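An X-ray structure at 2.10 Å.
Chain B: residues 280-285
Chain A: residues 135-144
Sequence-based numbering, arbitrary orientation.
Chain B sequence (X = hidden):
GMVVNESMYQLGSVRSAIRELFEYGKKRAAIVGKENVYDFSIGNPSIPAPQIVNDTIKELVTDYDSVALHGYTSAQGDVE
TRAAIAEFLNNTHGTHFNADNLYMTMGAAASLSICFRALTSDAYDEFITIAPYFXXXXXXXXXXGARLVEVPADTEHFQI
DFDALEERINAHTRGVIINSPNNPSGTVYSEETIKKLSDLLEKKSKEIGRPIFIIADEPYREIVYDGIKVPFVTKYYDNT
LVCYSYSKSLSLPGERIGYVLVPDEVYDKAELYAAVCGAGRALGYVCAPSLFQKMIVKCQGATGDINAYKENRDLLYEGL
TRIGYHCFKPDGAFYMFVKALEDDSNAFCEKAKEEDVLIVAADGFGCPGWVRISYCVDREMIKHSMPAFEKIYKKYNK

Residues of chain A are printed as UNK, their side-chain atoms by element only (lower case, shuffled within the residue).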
# COMPACT_ATOMS: atom_id res chain seq x y z
N GLY B 280 -6.24 7.26 1.70
CA GLY B 280 -5.28 6.28 2.21
C GLY B 280 -5.98 5.03 2.73
O GLY B 280 -5.63 3.90 2.36
N ARG B 281 -7.01 5.25 3.55
CA ARG B 281 -7.84 4.19 4.12
C ARG B 281 -8.59 3.40 3.06
O ARG B 281 -8.59 2.17 3.11
CB ARG B 281 -8.83 4.80 5.13
CG ARG B 281 -9.64 3.79 5.89
CD ARG B 281 -10.29 4.47 7.10
NE ARG B 281 -11.23 3.60 7.79
CZ ARG B 281 -12.00 3.98 8.81
NH1 ARG B 281 -12.02 5.24 9.26
NH2 ARG B 281 -12.81 3.09 9.37
N ALA B 282 -9.22 4.10 2.11
CA ALA B 282 -9.97 3.48 1.00
C ALA B 282 -9.08 2.67 0.05
O ALA B 282 -9.51 1.64 -0.49
CB ALA B 282 -10.75 4.52 0.22
N LEU B 283 -7.83 3.13 -0.15
CA LEU B 283 -6.84 2.39 -0.95
C LEU B 283 -6.22 1.16 -0.22
O LEU B 283 -5.40 0.44 -0.80
CB LEU B 283 -5.73 3.34 -1.46
CG LEU B 283 -6.15 4.34 -2.54
CD1 LEU B 283 -5.10 5.42 -2.73
CD2 LEU B 283 -6.48 3.66 -3.92
N GLY B 284 -6.65 0.88 1.02
CA GLY B 284 -6.21 -0.28 1.78
C GLY B 284 -4.92 -0.07 2.54
O GLY B 284 -4.28 -1.05 2.93
N TYR B 285 -4.53 1.19 2.75
CA TYR B 285 -3.33 1.53 3.53
C TYR B 285 -3.74 1.64 5.00
O TYR B 285 -4.87 2.06 5.31
CB TYR B 285 -2.67 2.82 3.06
CG TYR B 285 -2.40 2.89 1.55
CD1 TYR B 285 -1.67 1.92 0.90
CD2 TYR B 285 -2.83 3.97 0.80
CE1 TYR B 285 -1.38 2.01 -0.48
CE2 TYR B 285 -2.56 4.07 -0.58
CZ TYR B 285 -1.86 3.08 -1.21
OH TYR B 285 -1.61 3.18 -2.57
N UNK A 135 -15.64 -4.64 11.13
CA UNK A 135 -16.37 -3.58 10.40
C UNK A 135 -15.67 -2.93 9.21
O UNK A 135 -16.36 -2.44 8.31
c UNK A 135 -16.49 -3.25 12.78
c UNK A 135 -16.65 -2.52 11.49
c UNK A 135 -15.45 -4.26 12.55
N UNK A 136 -14.33 -2.98 9.18
CA UNK A 136 -13.53 -2.43 8.09
C UNK A 136 -13.81 -3.12 6.74
O UNK A 136 -13.50 -2.55 5.69
o UNK A 136 -10.48 0.79 7.58
c UNK A 136 -11.13 -1.51 7.64
c UNK A 136 -11.30 -0.05 8.02
c UNK A 136 -12.03 -2.47 8.45
o UNK A 136 -12.22 0.26 8.77
N UNK A 137 -14.39 -4.33 6.74
CA UNK A 137 -14.82 -4.99 5.49
C UNK A 137 -15.74 -4.09 4.68
O UNK A 137 -15.62 -4.07 3.47
c UNK A 137 -13.32 -9.57 7.48
c UNK A 137 -15.38 -8.44 7.10
c UNK A 137 -13.35 -7.58 6.14
c UNK A 137 -14.74 -7.44 6.36
c UNK A 137 -15.55 -6.33 5.72
o UNK A 137 -12.67 -10.61 8.04
c UNK A 137 -14.69 -9.48 7.66
c UNK A 137 -12.64 -8.62 6.71
N UNK A 138 -16.65 -3.38 5.34
CA UNK A 138 -17.55 -2.42 4.66
C UNK A 138 -16.77 -1.32 3.92
O UNK A 138 -17.12 -0.98 2.80
c UNK A 138 -19.65 -0.97 4.95
n UNK A 138 -21.35 1.34 4.20
c UNK A 138 -18.55 -1.79 5.64
c UNK A 138 -21.77 0.32 5.21
c UNK A 138 -20.62 -0.36 5.93
N UNK A 139 -15.70 -0.82 4.51
CA UNK A 139 -14.88 0.21 3.86
C UNK A 139 -14.20 -0.33 2.60
O UNK A 139 -14.23 0.33 1.58
c UNK A 139 -13.82 0.78 4.80
c UNK A 139 -14.49 1.46 5.99
c UNK A 139 -12.84 1.73 4.04
N UNK A 140 -13.62 -1.53 2.70
CA UNK A 140 -12.93 -2.16 1.57
C UNK A 140 -13.92 -2.53 0.45
O UNK A 140 -13.63 -2.28 -0.74
c UNK A 140 -9.48 -1.73 4.29
c UNK A 140 -10.81 -4.15 4.02
c UNK A 140 -12.09 -3.39 1.98
c UNK A 140 -10.41 -1.93 3.24
c UNK A 140 -11.10 -3.14 3.12
c UNK A 140 -9.22 -2.75 5.18
c UNK A 140 -9.89 -3.97 5.06
N UNK A 141 -15.08 -3.08 0.82
CA UNK A 141 -16.13 -3.43 -0.17
C UNK A 141 -16.70 -2.18 -0.86
O UNK A 141 -16.85 -2.16 -2.10
c UNK A 141 -17.26 -4.28 0.50
c UNK A 141 -16.76 -5.70 0.78
c UNK A 141 -18.50 -4.33 -0.33
N UNK A 142 -17.03 -1.17 -0.06
CA UNK A 142 -17.49 0.13 -0.56
C UNK A 142 -16.42 0.81 -1.39
O UNK A 142 -16.73 1.36 -2.44
o UNK A 142 -19.62 1.23 2.23
c UNK A 142 -17.95 1.07 0.56
c UNK A 142 -19.24 0.62 1.24
n UNK A 142 -19.90 -0.42 0.74
N UNK A 143 -15.15 0.73 -0.95
CA UNK A 143 -14.03 1.32 -1.72
C UNK A 143 -13.86 0.70 -3.12
O UNK A 143 -13.32 1.35 -4.01
c UNK A 143 -12.71 1.24 -0.95
N UNK A 144 -14.30 -0.55 -3.29
CA UNK A 144 -14.28 -1.23 -4.60
C UNK A 144 -15.51 -0.92 -5.44
O UNK A 144 -15.58 -1.36 -6.57
c UNK A 144 -14.15 -2.74 -4.42

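Position 135 has three side-chain carbons that close a ring onto its own backbone N, the signature of proline: Pro135(A). It does not reach chain B, but its O accepts a hydrogen bond from the N of position 138 (3.1 Å). The ring leaves its N without a hydrogen to donate, and no backbone bond within the stretch calls for one.

Position 136 carries three carbons, the third bearing two oxygens. These make it a carboxylate, one methylene longer than aspartate, and both oxygens lie against the guanidinium of Arg281(B): Glu136(A). NE of Arg281(B) donates to OE2 of Glu136(A) at 2.9 Å, and NH2 of Arg281(B) donates to OE1 of Glu136(A) at 3.0 Å. Two acceptors match two donors along one edge of the guanidinium, giving a paired salt bridge.

At position 137 one carbon leads to a six-carbon ring bearing an oxygen: Tyr137(A). It is buried and out of reach of chain B, its hydroxyl hydrogen-bonded elsewhere in the structure.

Position 138 has four carbons in a row ending in nitrogen, and it is exposed, as suits a charged amine: Lys138(A). Its NZ donates to a side-chain oxygen of position 142, one turn on.

Position 139 has one carbon carrying two more. Its CB points toward chain B, and a branch carbon packs near NH2 of Arg281(B), beside the salt bridge: Val139(A), with CG2 of Val139(A) 4.1 Å from NH2 of Arg281(B).

Position 140 shows one carbon and a six-carbon ring without oxygen, its edge at O of Arg281(B): Phe140(A). Though CB points sideways, the long apolar side chain brings CE1 of Phe140(A) to 4.2 Å from O of Arg281(B) and 4.4 Å from CA of Gly284(B).

Position 141 repeats the three-carbon branch, buried and out of reach of chain B, where a compact apolar chain suits the interior: Val141(A).

Position 142 has two carbons, the second bearing one oxygen and one nitrogen: the amide of Asn142(A), whose OD1 accepts from NZ of Lys138(A) at 2.6 Å.

Position 143 has one carbon, a CB pointing toward chain B, 3.3 Å from O of Ala282(B) and 4.0 Å from CB of Ala282(B): Ala143(A). A small side chain suits such close backbones, CA of Ala143(A) to CA of Ala282(B) being 5.3 Å.

Position 144 also has one carbon and no contact with chain B, so a methyl is enough: Ala144(A).

The contact thus joins a polar clamp at Arg281(B) to close packing at Ala282(B). Positions 136, 139, 140 and 143 recur at helical spacing, placing their side chains along one side of the helix, against the end of the chain B helix, where Gly284(B), with positive phi, forms a Schellman turn.

Chain A, residues 135-144: PEYKVFVNAA
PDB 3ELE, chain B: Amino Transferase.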